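Local coordinates for citryl-CoA lyase (Hydrogenobacter thermophilus, PDB 6HXP) that cleaves citryl-CoA into acetyl-CoA and oxaloacetate, the second step of two-enzyme citrate cleavage in the reductive Krebs cycle, at the interface of chains A and B. Sequence-based numbering; all coordinates share one arbitrary frame. Chains: chain A/B, Citryl-CoA lyase.

Contact 1: the interface of chains A and B. Residues chain A 62-63, 65, 216-217, 220; chain B 9-10, 17, 19, 40.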
loop_
_atom_site.group_PDB
_atom_site.type_symbol
_atom_site.label_atom_id
_atom_site.label_comp_id
_atom_site.label_asym_id
_atom_site.label_seq_id
_atom_site.Cartn_x
_atom_site.Cartn_y
_atom_site.Cartn_z
ATOM N N ILE A 62 -8.100 -11.155 16.434
ATOM C CA ILE A 62 -8.893 -10.062 15.872
ATOM C C ILE A 62 -8.306 -8.678 16.098
ATOM O O ILE A 62 -8.443 -7.806 15.225
ATOM C CB ILE A 62 -10.352 -10.167 16.321
ATOM C CG1 ILE A 62 -11.214 -9.294 15.411
ATOM C CG2 ILE A 62 -10.554 -9.830 17.795
ATOM C CD1 ILE A 62 -12.673 -9.596 15.523
ATOM N N ASP A 63 -7.613 -8.469 17.224
ATOM C CA ASP A 63 -6.946 -7.184 17.444
ATOM C C ASP A 63 -5.903 -7.339 18.533
ATOM O O ASP A 63 -5.989 -8.236 19.363
ATOM C CB ASP A 63 -7.924 -6.040 17.837
ATOM C CG ASP A 63 -7.313 -4.663 17.623
ATOM O OD1 ASP A 63 -6.860 -4.380 16.491
ATOM O OD2 ASP A 63 -7.195 -3.893 18.632
ATOM N N GLY A 65 -4.555 -4.149 19.880
ATOM C CA GLY A 65 -4.448 -2.790 20.361
ATOM C C GLY A 65 -3.676 -1.875 19.434
ATOM O O GLY A 65 -3.425 -2.170 18.266
ATOM N N PRO A 216 -10.437 -6.882 10.737
ATOM C CA PRO A 216 -11.491 -6.188 11.476
ATOM C C PRO A 216 -10.928 -5.228 12.528
ATOM O O PRO A 216 -11.466 -4.149 12.694
ATOM C CB PRO A 216 -12.303 -7.304 12.097
ATOM C CG PRO A 216 -12.092 -8.488 11.155
ATOM C CD PRO A 216 -10.638 -8.343 10.749
ATOM N N GLY A 217 -9.880 -5.620 13.223
ATOM C CA GLY A 217 -9.234 -4.729 14.180
ATOM C C GLY A 217 -8.660 -3.502 13.480
ATOM O O GLY A 217 -8.814 -2.370 13.966
ATOM N N ALA A 220 -11.422 -1.173 12.718
ATOM C CA ALA A 220 -11.816 -0.435 13.919
ATOM C C ALA A 220 -10.851 0.706 14.256
ATOM O O ALA A 220 -11.283 1.813 14.598
ATOM C CB ALA A 220 -11.952 -1.381 15.096
ATOM N N ILE B 9 -10.795 0.792 21.799
ATOM C CA ILE B 9 -11.044 -0.487 21.202
ATOM C C ILE B 9 -10.560 -1.642 22.021
ATOM O O ILE B 9 -11.335 -2.575 22.316
ATOM C CB ILE B 9 -10.421 -0.551 19.775
ATOM C CG1 ILE B 9 -10.925 0.563 18.880
ATOM C CG2 ILE B 9 -10.718 -1.934 19.111
ATOM C CD1 ILE B 9 -10.072 0.766 17.644
ATOM N N THR B 10 -9.299 -1.632 22.356
ATOM C CA THR B 10 -8.625 -2.749 23.016
ATOM C C THR B 10 -7.675 -2.237 24.087
ATOM O O THR B 10 -7.099 -1.172 23.932
ATOM C CB THR B 10 -7.816 -3.519 21.935
ATOM O OG1 THR B 10 -8.692 -4.067 20.951
ATOM C CG2 THR B 10 -6.913 -4.628 22.482
ATOM N N THR B 17 -5.416 -9.654 26.469
ATOM C CA THR B 17 -6.101 -8.752 25.593
ATOM C C THR B 17 -7.580 -8.697 25.958
ATOM O O THR B 17 -8.226 -9.723 26.126
ATOM C CB THR B 17 -5.953 -9.216 24.144
ATOM O OG1 THR B 17 -4.554 -9.395 23.807
ATOM C CG2 THR B 17 -6.600 -8.275 23.161
ATOM N N ILE B 19 -11.037 -6.937 24.370
ATOM C CA ILE B 19 -11.649 -6.335 23.196
ATOM C C ILE B 19 -12.956 -5.684 23.649
ATOM O O ILE B 19 -13.871 -6.422 24.022
ATOM C CB ILE B 19 -11.959 -7.399 22.110
ATOM C CG1 ILE B 19 -10.708 -8.186 21.695
ATOM C CG2 ILE B 19 -12.639 -6.745 20.892
ATOM C CD1 ILE B 19 -9.657 -7.458 21.025
ATOM N N ILE B 40 -16.281 -5.790 17.788
ATOM C CA ILE B 40 -15.173 -4.862 17.741
ATOM C C ILE B 40 -15.560 -3.577 17.049
ATOM O O ILE B 40 -15.060 -2.513 17.405
ATOM C CB ILE B 40 -13.908 -5.491 17.181
ATOM C CG1 ILE B 40 -12.677 -4.615 17.627
ATOM C CG2 ILE B 40 -13.961 -5.712 15.678
ATOM C CD1 ILE B 40 -11.381 -5.343 17.362
#
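In the flat carboxylate of A:Asp63, OD2 accepts from both chains. The hydroxyl OG1 of B:Thr10 donates to OD2 of A:Asp63 at 2.8 Å, and OD2 accepts it on its anti lone pair, the side away from OD1. Over one face comes the backbone N of A:Gly65, 2.9 Å from the same OD2 and 67° out of the carboxylate plane. This bond within chain A probably fixes the rotation of the group and so presents OD2 to B:Thr10. The methyl CG2 of B:Thr10 meanwhile rests on CA of A:Gly65 at 3.7 Å.

Beside the polar pair lies B:Ile40, from helix 33-42. Its CG1 is anti to the backbone N (chi1 -160°) and the chain continues extended, carrying CD1 to 3.6 Å from CB of A:Asp63, the two side chains meeting at about a right angle. The same CD1 lies 3.9 Å from CA of A:Gly217. CG2 passes antiparallel to A:Ile62, 4.1 Å from its CD1. Farther along, CD1 of B:Ile9 touches CB of A:Ala220 at 3.8 Å. The patch thereby ties the N-terminal strands of one subunit to the other in what is probably the family's characteristic dimer.

Contact 2: the interface of chains A and B. Residues chain A 66, 72, 75-76, 224, 234; chain B 4-7.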
loop_
_atom_site.group_PDB
_atom_site.type_symbol
_atom_site.label_atom_id
_atom_site.label_comp_id
_atom_site.label_asym_id
_atom_site.label_seq_id
_atom_site.Cartn_x
_atom_site.Cartn_y
_atom_site.Cartn_z
ATOM N N ILE A 66 -3.407 -0.670 19.945
ATOM C CA ILE A 66 -2.785 0.364 19.155
ATOM C C ILE A 66 -1.276 0.248 19.099
ATOM O O ILE A 66 -0.679 0.876 18.210
ATOM C CB ILE A 66 -3.296 1.734 19.664
ATOM C CG1 ILE A 66 -3.125 2.839 18.671
ATOM C CG2 ILE A 66 -2.676 2.091 21.008
ATOM C CD1 ILE A 66 -3.960 4.090 19.083
ATOM N N ILE A 72 0.004 1.333 14.191
ATOM C CA ILE A 72 0.661 2.627 14.080
ATOM C C ILE A 72 0.622 3.072 12.609
ATOM O O ILE A 72 0.284 4.221 12.315
ATOM C CB ILE A 72 2.121 2.550 14.564
ATOM C CG1 ILE A 72 2.157 2.218 16.071
ATOM C CG2 ILE A 72 2.872 3.862 14.232
ATOM C CD1 ILE A 72 3.600 2.044 16.575
ATOM N N ARG A 75 -3.093 3.889 11.385
ATOM C CA ARG A 75 -3.604 5.129 11.931
ATOM C C ARG A 75 -2.827 6.357 11.451
ATOM O O ARG A 75 -3.420 7.409 11.238
ATOM C CB ARG A 75 -3.625 5.053 13.466
ATOM C CG ARG A 75 -4.588 3.972 13.950
ATOM C CD ARG A 75 -4.652 3.823 15.478
ATOM N NE ARG A 75 -5.476 4.895 15.983
ATOM C CZ ARG A 75 -6.571 4.848 16.765
ATOM N NH1 ARG A 75 -7.034 3.669 17.266
ATOM N NH2 ARG A 75 -7.190 5.959 17.086
ATOM N N SER A 76 -1.523 6.232 11.231
ATOM C CA SER A 76 -0.706 7.336 10.703
ATOM C C SER A 76 -1.137 7.633 9.260
ATOM O O SER A 76 -1.318 8.800 8.911
ATOM C CB SER A 76 0.789 7.009 10.749
ATOM O OG SER A 76 1.179 6.854 12.102
ATOM N N GLU A 224 -11.702 4.666 14.075
ATOM C CA GLU A 224 -11.545 5.460 15.286
ATOM C C GLU A 224 -10.638 6.667 15.027
ATOM O O GLU A 224 -10.963 7.804 15.416
ATOM C CB GLU A 224 -11.009 4.580 16.422
ATOM C CG GLU A 224 -10.994 5.316 17.749
ATOM C CD GLU A 224 -10.519 4.458 18.892
ATOM O OE1 GLU A 224 -9.412 3.897 18.805
ATOM O OE2 GLU A 224 -11.281 4.317 19.883
ATOM N N LYS A 234 -1.240 12.506 14.190
ATOM C CA LYS A 234 -0.193 11.489 14.383
ATOM C C LYS A 234 1.115 11.952 13.759
ATOM O O LYS A 234 1.435 11.687 12.592
ATOM C CB LYS A 234 -0.605 10.131 13.815
ATOM C CG LYS A 234 -1.819 9.568 14.540
ATOM C CD LYS A 234 -1.595 9.393 16.065
ATOM C CE LYS A 234 -2.709 8.678 16.814
ATOM N NZ LYS A 234 -3.871 9.570 17.021
ATOM N N ILE B 4 -0.956 11.033 22.757
ATOM C CA ILE B 4 -1.543 11.202 21.422
ATOM C C ILE B 4 -2.174 9.908 20.924
ATOM O O ILE B 4 -3.003 9.967 20.024
ATOM C CB ILE B 4 -0.551 11.818 20.381
ATOM C CG1 ILE B 4 0.444 10.791 19.771
ATOM C CG2 ILE B 4 0.198 13.016 20.994
ATOM C CD1 ILE B 4 1.346 11.377 18.616
ATOM N N TRP B 5 -1.783 8.756 21.485
ATOM C CA TRP B 5 -2.291 7.459 21.057
ATOM C C TRP B 5 -3.401 7.066 21.991
ATOM O O TRP B 5 -3.139 6.593 23.088
ATOM C CB TRP B 5 -1.144 6.438 20.999
ATOM C CG TRP B 5 -0.045 6.841 20.068
ATOM C CD1 TRP B 5 1.092 7.521 20.385
ATOM C CD2 TRP B 5 -0.016 6.652 18.644
ATOM N NE1 TRP B 5 1.838 7.756 19.246
ATOM C CE2 TRP B 5 1.198 7.191 18.171
ATOM C CE3 TRP B 5 -0.860 6.003 17.740
ATOM C CZ2 TRP B 5 1.534 7.185 16.810
ATOM C CZ3 TRP B 5 -0.536 6.016 16.393
ATOM C CH2 TRP B 5 0.684 6.508 15.959
ATOM N N LYS B 6 -4.629 7.412 21.620
ATOM C CA LYS B 6 -5.820 7.143 22.419
ATOM C C LYS B 6 -6.671 6.147 21.696
ATOM O O LYS B 6 -6.760 6.151 20.456
ATOM C CB LYS B 6 -6.641 8.420 22.615
ATOM C CG LYS B 6 -5.862 9.587 23.169
ATOM C CD LYS B 6 -6.804 10.639 23.751
ATOM C CE LYS B 6 -7.720 11.304 22.741
ATOM N NZ LYS B 6 -6.972 12.098 21.718
ATOM N N THR B 7 -7.351 5.291 22.465
ATOM C CA THR B 7 -8.224 4.319 21.861
ATOM C C THR B 7 -9.218 3.762 22.863
ATOM O O THR B 7 -8.898 3.670 24.055
ATOM C CB THR B 7 -7.415 3.132 21.264
ATOM O OG1 THR B 7 -8.282 2.229 20.609
ATOM C CG2 THR B 7 -6.616 2.369 22.318
HETATM O O HOH W 1 -5.500 8.198 18.889
HETATM O O HOH W 2 -3.693 12.107 18.326
#
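B:Trp5, on the short N-terminal strand 5-7, lies against A:Lys234, whose aliphatic chain runs over one face of the indole. CD of A:Lys234 stands 3.6 Å from the centroid of the six-membered ring of B:Trp5, a CH-pi contact, and CE approaches CE3 of the ring at 3.4 Å. Bends at chi2 (-58°) and chi4 (-76°) let the lysine follow the ring and then turn its terminal amine NZ to the backbone of chain B. There NZ donates to the carbonyl O of B:Ile4 at 3.2 Å. Two waters also join NZ to that carbonyl, and one of them reaches the backbone of B:Lys6 as well. Both B:Ile4 and B:Lys6 are poorly ordered, so the direct bond and the water links are tentative.

A:Ile66 fills the ring edge, in plane, with CD1 at 3.9 Å from CE3 of B:Trp5. CG2 of A:Ile72 meets CH2 of the indole at 3.8 Å, crossing at about a right angle, while OG of A:Ser76 also lies at the rim.

At the far end of the strand, OG1 of B:Thr7 donates to OE1 of A:Glu224 at 2.7 Å, on the syn lone pair of OE1. The anti lone pair of that oxygen takes NH1 of A:Arg75 at 2.8 Å, a salt bridge within chain A that probably positions the acceptor. This bond is nearly straight, 171° at the hydrogen. OE1 lies almost exactly in the guanidinium plane of A:Arg75.

Contact 3: the interface of chains A and B. Residues chain A 89, 92-94, 211; chain B 85-86, 88-89, 92.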
loop_
_atom_site.group_PDB
_atom_site.type_symbol
_atom_site.label_atom_id
_atom_site.label_comp_id
_atom_site.label_asym_id
_atom_site.label_seq_id
_atom_site.Cartn_x
_atom_site.Cartn_y
_atom_site.Cartn_z
ATOM N N ALA A 89 -5.143 -0.867 4.427
ATOM C CA ALA A 89 -4.090 -1.445 3.596
ATOM C C ALA A 89 -2.715 -1.191 4.158
ATOM O O ALA A 89 -1.871 -2.079 4.162
ATOM C CB ALA A 89 -4.167 -0.899 2.181
ATOM N N VAL A 92 -1.994 -3.666 6.829
ATOM C CA VAL A 92 -1.708 -4.977 6.252
ATOM C C VAL A 92 -0.281 -5.056 5.737
ATOM O O VAL A 92 0.389 -6.086 5.868
ATOM C CB VAL A 92 -2.756 -5.344 5.181
ATOM C CG1 VAL A 92 -2.423 -6.676 4.489
ATOM C CG2 VAL A 92 -4.159 -5.404 5.815
ATOM N N LEU A 93 0.230 -3.969 5.183
ATOM C CA LEU A 93 1.616 -3.952 4.740
ATOM C C LEU A 93 2.569 -4.243 5.849
ATOM O O LEU A 93 3.628 -4.789 5.589
ATOM C CB LEU A 93 1.987 -2.591 4.150
ATOM C CG LEU A 93 1.302 -2.234 2.834
ATOM C CD1 LEU A 93 1.733 -0.810 2.399
ATOM C CD2 LEU A 93 1.607 -3.259 1.751
ATOM N N ALA A 94 2.243 -3.873 7.086
ATOM C CA ALA A 94 3.178 -4.070 8.193
ATOM C C ALA A 94 3.322 -5.507 8.620
ATOM O O ALA A 94 4.222 -5.803 9.412
ATOM C CB ALA A 94 2.730 -3.252 9.412
ATOM N N ILE A 211 -3.998 -12.210 8.453
ATOM C CA ILE A 211 -4.565 -11.045 7.791
ATOM C C ILE A 211 -6.061 -11.019 7.898
ATOM O O ILE A 211 -6.677 -10.000 8.220
ATOM C CB ILE A 211 -4.129 -11.046 6.310
ATOM C CG1 ILE A 211 -2.606 -10.817 6.172
ATOM C CG2 ILE A 211 -4.910 -9.952 5.522
ATOM C CD1 ILE A 211 -2.057 -11.261 4.906
ATOM N N ASN B 85 0.995 -10.675 2.276
ATOM C CA ASN B 85 0.373 -9.473 2.820
ATOM C C ASN B 85 0.444 -8.288 1.891
ATOM O O ASN B 85 -0.443 -7.441 1.881
ATOM C CB ASN B 85 0.955 -9.079 4.154
ATOM C CG ASN B 85 2.384 -8.653 4.102
ATOM O OD1 ASN B 85 3.258 -9.451 3.628
ATOM N ND2 ASN B 85 2.696 -7.418 4.518
ATOM N N VAL B 86 1.545 -8.193 1.135
ATOM C CA VAL B 86 1.762 -7.063 0.250
ATOM C C VAL B 86 0.779 -7.098 -0.924
ATOM O O VAL B 86 0.151 -6.090 -1.259
ATOM C CB VAL B 86 3.220 -7.032 -0.197
ATOM C CG1 VAL B 86 3.476 -5.909 -1.212
ATOM C CG2 VAL B 86 4.182 -6.907 0.976
ATOM N N VAL B 88 -2.182 -8.639 -0.851
ATOM C CA VAL B 88 -3.524 -8.383 -0.347
ATOM C C VAL B 88 -3.739 -6.903 -0.107
ATOM O O VAL B 88 -4.776 -6.332 -0.448
ATOM C CB VAL B 88 -3.773 -9.195 0.937
ATOM C CG1 VAL B 88 -5.082 -8.777 1.621
ATOM C CG2 VAL B 88 -3.785 -10.691 0.623
ATOM N N ALA B 89 -2.755 -6.242 0.495
ATOM C CA ALA B 89 -2.852 -4.804 0.730
ATOM C C ALA B 89 -3.087 -4.032 -0.543
ATOM O O ALA B 89 -3.893 -3.108 -0.570
ATOM C CB ALA B 89 -1.597 -4.288 1.411
ATOM N N VAL B 92 -6.693 -4.152 -1.415
ATOM C CA VAL B 92 -7.465 -3.279 -0.536
ATOM C C VAL B 92 -7.367 -1.828 -0.971
ATOM O O VAL B 92 -8.345 -1.075 -0.911
ATOM C CB VAL B 92 -7.064 -3.494 0.938
ATOM C CG1 VAL B 92 -7.793 -2.518 1.877
ATOM C CG2 VAL B 92 -7.346 -4.951 1.354
#
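B:Asn85, at the start of its helix 84-93, caps the C-terminal end of the same helix in chain A. Its amide ND2 donates to the carbonyl O of A:Val92 at 3.0 Å with 164° at the hydrogen, and the acceptor lies close to the amide plane. The bond is bent at the carbonyl, with a C=O...N angle of 138°. The carbonyl O of A:Leu93 is equally near ND2, but no N-H points at it, so proximity alone does not make a second bond. CG of B:Asn85 stands between its own backbone N and carbonyl carbon (chi1 66°), which is consistent with the amide reaching the partner helix.

The two helices run nearly antiparallel, and small side chains let them come close. CD2 of A:Leu93 presses on CB of B:Ala89 at 3.4 Å, a close-packed pair, nearer than methyl groups normally sit. CB of A:Ala89 faces the backbone O of B:Ala89 at 3.5 Å, and CG1 of A:Val92 meets CB of B:Ala89 at 4.0 Å.

Helix 206-228 of chain A flanks helix 84-93 of chain B. CD1 of A:Ile211 sits 3.7 Å from CA of B:Asn85, its side chain at about a right angle to the asparagine's. The side chains of A:Ile211 and B:Val88 pass in opposite directions, CG2 of the first 4.1 Å from CG1 of the second.

Contact 4: the interface of chains A and B. Residues chain A 33, 37, 58, 62, 212-213, 216; chain B 33, 37, 212.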
loop_
_atom_site.group_PDB
_atom_site.type_symbol
_atom_site.label_atom_id
_atom_site.label_comp_id
_atom_site.label_asym_id
_atom_site.label_seq_id
_atom_site.Cartn_x
_atom_site.Cartn_y
_atom_site.Cartn_z
ATOM N N PHE A 33 -19.515 -16.907 8.137
ATOM C CA PHE A 33 -18.393 -16.262 7.448
ATOM C C PHE A 33 -17.122 -17.115 7.584
ATOM O O PHE A 33 -16.440 -17.337 6.607
ATOM C CB PHE A 33 -18.218 -14.858 7.989
ATOM C CG PHE A 33 -17.157 -14.024 7.331
ATOM C CD1 PHE A 33 -17.026 -13.997 5.951
ATOM C CD2 PHE A 33 -16.330 -13.215 8.092
ATOM C CE1 PHE A 33 -16.088 -13.155 5.345
ATOM C CE2 PHE A 33 -15.374 -12.387 7.479
ATOM C CZ PHE A 33 -15.257 -12.390 6.114
ATOM N N ILE A 37 -14.919 -18.691 4.607
ATOM C CA ILE A 37 -13.484 -18.469 4.509
ATOM C C ILE A 37 -12.745 -19.789 4.313
ATOM O O ILE A 37 -11.868 -19.908 3.465
ATOM C CB ILE A 37 -13.002 -17.745 5.775
ATOM C CG1 ILE A 37 -13.513 -16.289 5.743
ATOM C CG2 ILE A 37 -11.481 -17.778 5.888
ATOM C CD1 ILE A 37 -13.471 -15.585 7.088
ATOM N N LEU A 58 -9.632 -17.396 14.052
ATOM C CA LEU A 58 -9.787 -16.028 13.564
ATOM C C LEU A 58 -10.094 -15.057 14.692
ATOM O O LEU A 58 -9.549 -13.964 14.732
ATOM C CB LEU A 58 -10.831 -15.984 12.460
ATOM C CG LEU A 58 -10.461 -16.814 11.215
ATOM C CD1 LEU A 58 -11.656 -16.894 10.260
ATOM C CD2 LEU A 58 -9.275 -16.210 10.466
ATOM N N ILE A 62 -8.100 -11.155 16.434
ATOM C CA ILE A 62 -8.893 -10.062 15.872
ATOM C C ILE A 62 -8.306 -8.678 16.098
ATOM O O ILE A 62 -8.443 -7.806 15.225
ATOM C CB ILE A 62 -10.352 -10.167 16.321
ATOM C CG1 ILE A 62 -11.214 -9.294 15.411
ATOM C CG2 ILE A 62 -10.554 -9.830 17.795
ATOM C CD1 ILE A 62 -12.673 -9.596 15.523
ATOM N N ILE A 212 -6.715 -12.144 7.580
ATOM C CA ILE A 212 -8.168 -12.193 7.600
ATOM C C ILE A 212 -8.701 -11.899 9.013
ATOM O O ILE A 212 -9.675 -11.164 9.139
ATOM C CB ILE A 212 -8.645 -13.570 7.116
ATOM C CG1 ILE A 212 -8.375 -13.712 5.641
ATOM C CG2 ILE A 212 -10.152 -13.791 7.431
ATOM C CD1 ILE A 212 -8.456 -15.170 5.113
ATOM N N GLY A 213 -8.059 -12.466 10.003
ATOM C CA GLY A 213 -8.478 -12.296 11.390
ATOM C C GLY A 213 -8.274 -10.902 11.894
ATOM O O GLY A 213 -9.104 -10.416 12.663
ATOM N N PRO A 216 -10.437 -6.882 10.737
ATOM C CA PRO A 216 -11.491 -6.188 11.476
ATOM C C PRO A 216 -10.928 -5.228 12.528
ATOM O O PRO A 216 -11.466 -4.149 12.694
ATOM C CB PRO A 216 -12.303 -7.304 12.097
ATOM C CG PRO A 216 -12.092 -8.488 11.155
ATOM C CD PRO A 216 -10.638 -8.343 10.749
ATOM N N PHE B 33 -16.696 -15.684 14.427
ATOM C CA PHE B 33 -15.879 -14.584 13.908
ATOM C C PHE B 33 -16.769 -13.388 13.534
ATOM O O PHE B 33 -16.458 -12.272 13.893
ATOM C CB PHE B 33 -15.051 -15.085 12.743
ATOM C CG PHE B 33 -14.092 -14.100 12.140
ATOM C CD1 PHE B 33 -13.299 -13.296 12.945
ATOM C CD2 PHE B 33 -13.935 -14.024 10.767
ATOM C CE1 PHE B 33 -12.350 -12.441 12.375
ATOM C CE2 PHE B 33 -12.996 -13.146 10.198
ATOM C CZ PHE B 33 -12.234 -12.353 11.017
ATOM N N ILE B 37 -16.571 -9.650 15.015
ATOM C CA ILE B 37 -16.463 -8.483 14.152
ATOM C C ILE B 37 -17.499 -7.431 14.533
ATOM O O ILE B 37 -17.195 -6.249 14.645
ATOM C CB ILE B 37 -16.631 -8.926 12.690
ATOM C CG1 ILE B 37 -15.375 -9.710 12.258
ATOM C CG2 ILE B 37 -16.859 -7.729 11.772
ATOM C CD1 ILE B 37 -15.564 -10.548 11.005
ATOM N N ILE B 212 -13.635 -6.171 5.101
ATOM C CA ILE B 212 -13.556 -7.359 5.936
ATOM C C ILE B 212 -14.068 -8.594 5.175
ATOM O O ILE B 212 -13.450 -9.648 5.271
ATOM C CB ILE B 212 -14.366 -7.140 7.223
ATOM C CG1 ILE B 212 -13.670 -6.129 8.096
ATOM C CG2 ILE B 212 -14.589 -8.477 7.986
ATOM C CD1 ILE B 212 -14.557 -5.542 9.227
HETATM O O HOH W 3 -11.029 -9.929 6.871
#
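The ring of B:Phe33 is inserted into chain A and clasped on both faces. CB of A:Leu58 sits over its centre, 3.7 Å from the centroid in a CH-pi contact, and CD1 of B:Ile37, from its own helix 33-42, covers the opposite face. The ring projects this far because CG is anti to the backbone N (chi1 -177°). Its tip runs up to helix 206-228 of the partner: CZ of B:Phe33 is 3.4 Å from the carbonyl O of A:Ile212 and 3.8 Å from CA of A:Gly213, an approach probably helped by the missing side chain.

Its two-fold counterpart A:Phe33 meets it rim to rim rather than face to face, the ring planes nearly parallel but stepped and offset. The CD2 atoms of A:Phe33 and B:Phe33 are 3.7 Å apart, with the CE2 atoms similarly close.

A:Pro216 reaches chain B through CG and CA. CG of A:Pro216 lies 3.7 Å from CG1 of B:Ile37, and its CA is 3.9 Å from CD1 of B:Ile212. No direct polar bond joins the chains in this patch. A polar link is made by water 3, which lies 2.9 Å from the carbonyl O of A:Ile212 and equally far from the carbonyl O of B:Ile212.

Helix 206-228 of chain A contributes to all four contacts, which makes it a common spine of the interface. Contacts 1 and 4 are nearest neighbours, their C-alpha centres about 11 Å apart; they share A:Ile62 and A:Pro216, and helix 33-42 of chain B enters both. Contact 2 lies about 13 Å from contact 1 and about 22 Å from contact 4, at the end served by the N-terminal strands. Contact 3 is about 14 Å from contact 4 and 17 Å from contact 1. Contacts 3 and 4 straddle the two-fold axis, whereas contacts 1 and 2 have separate twins, consistent with an extensive dimer within the four-copy assembly.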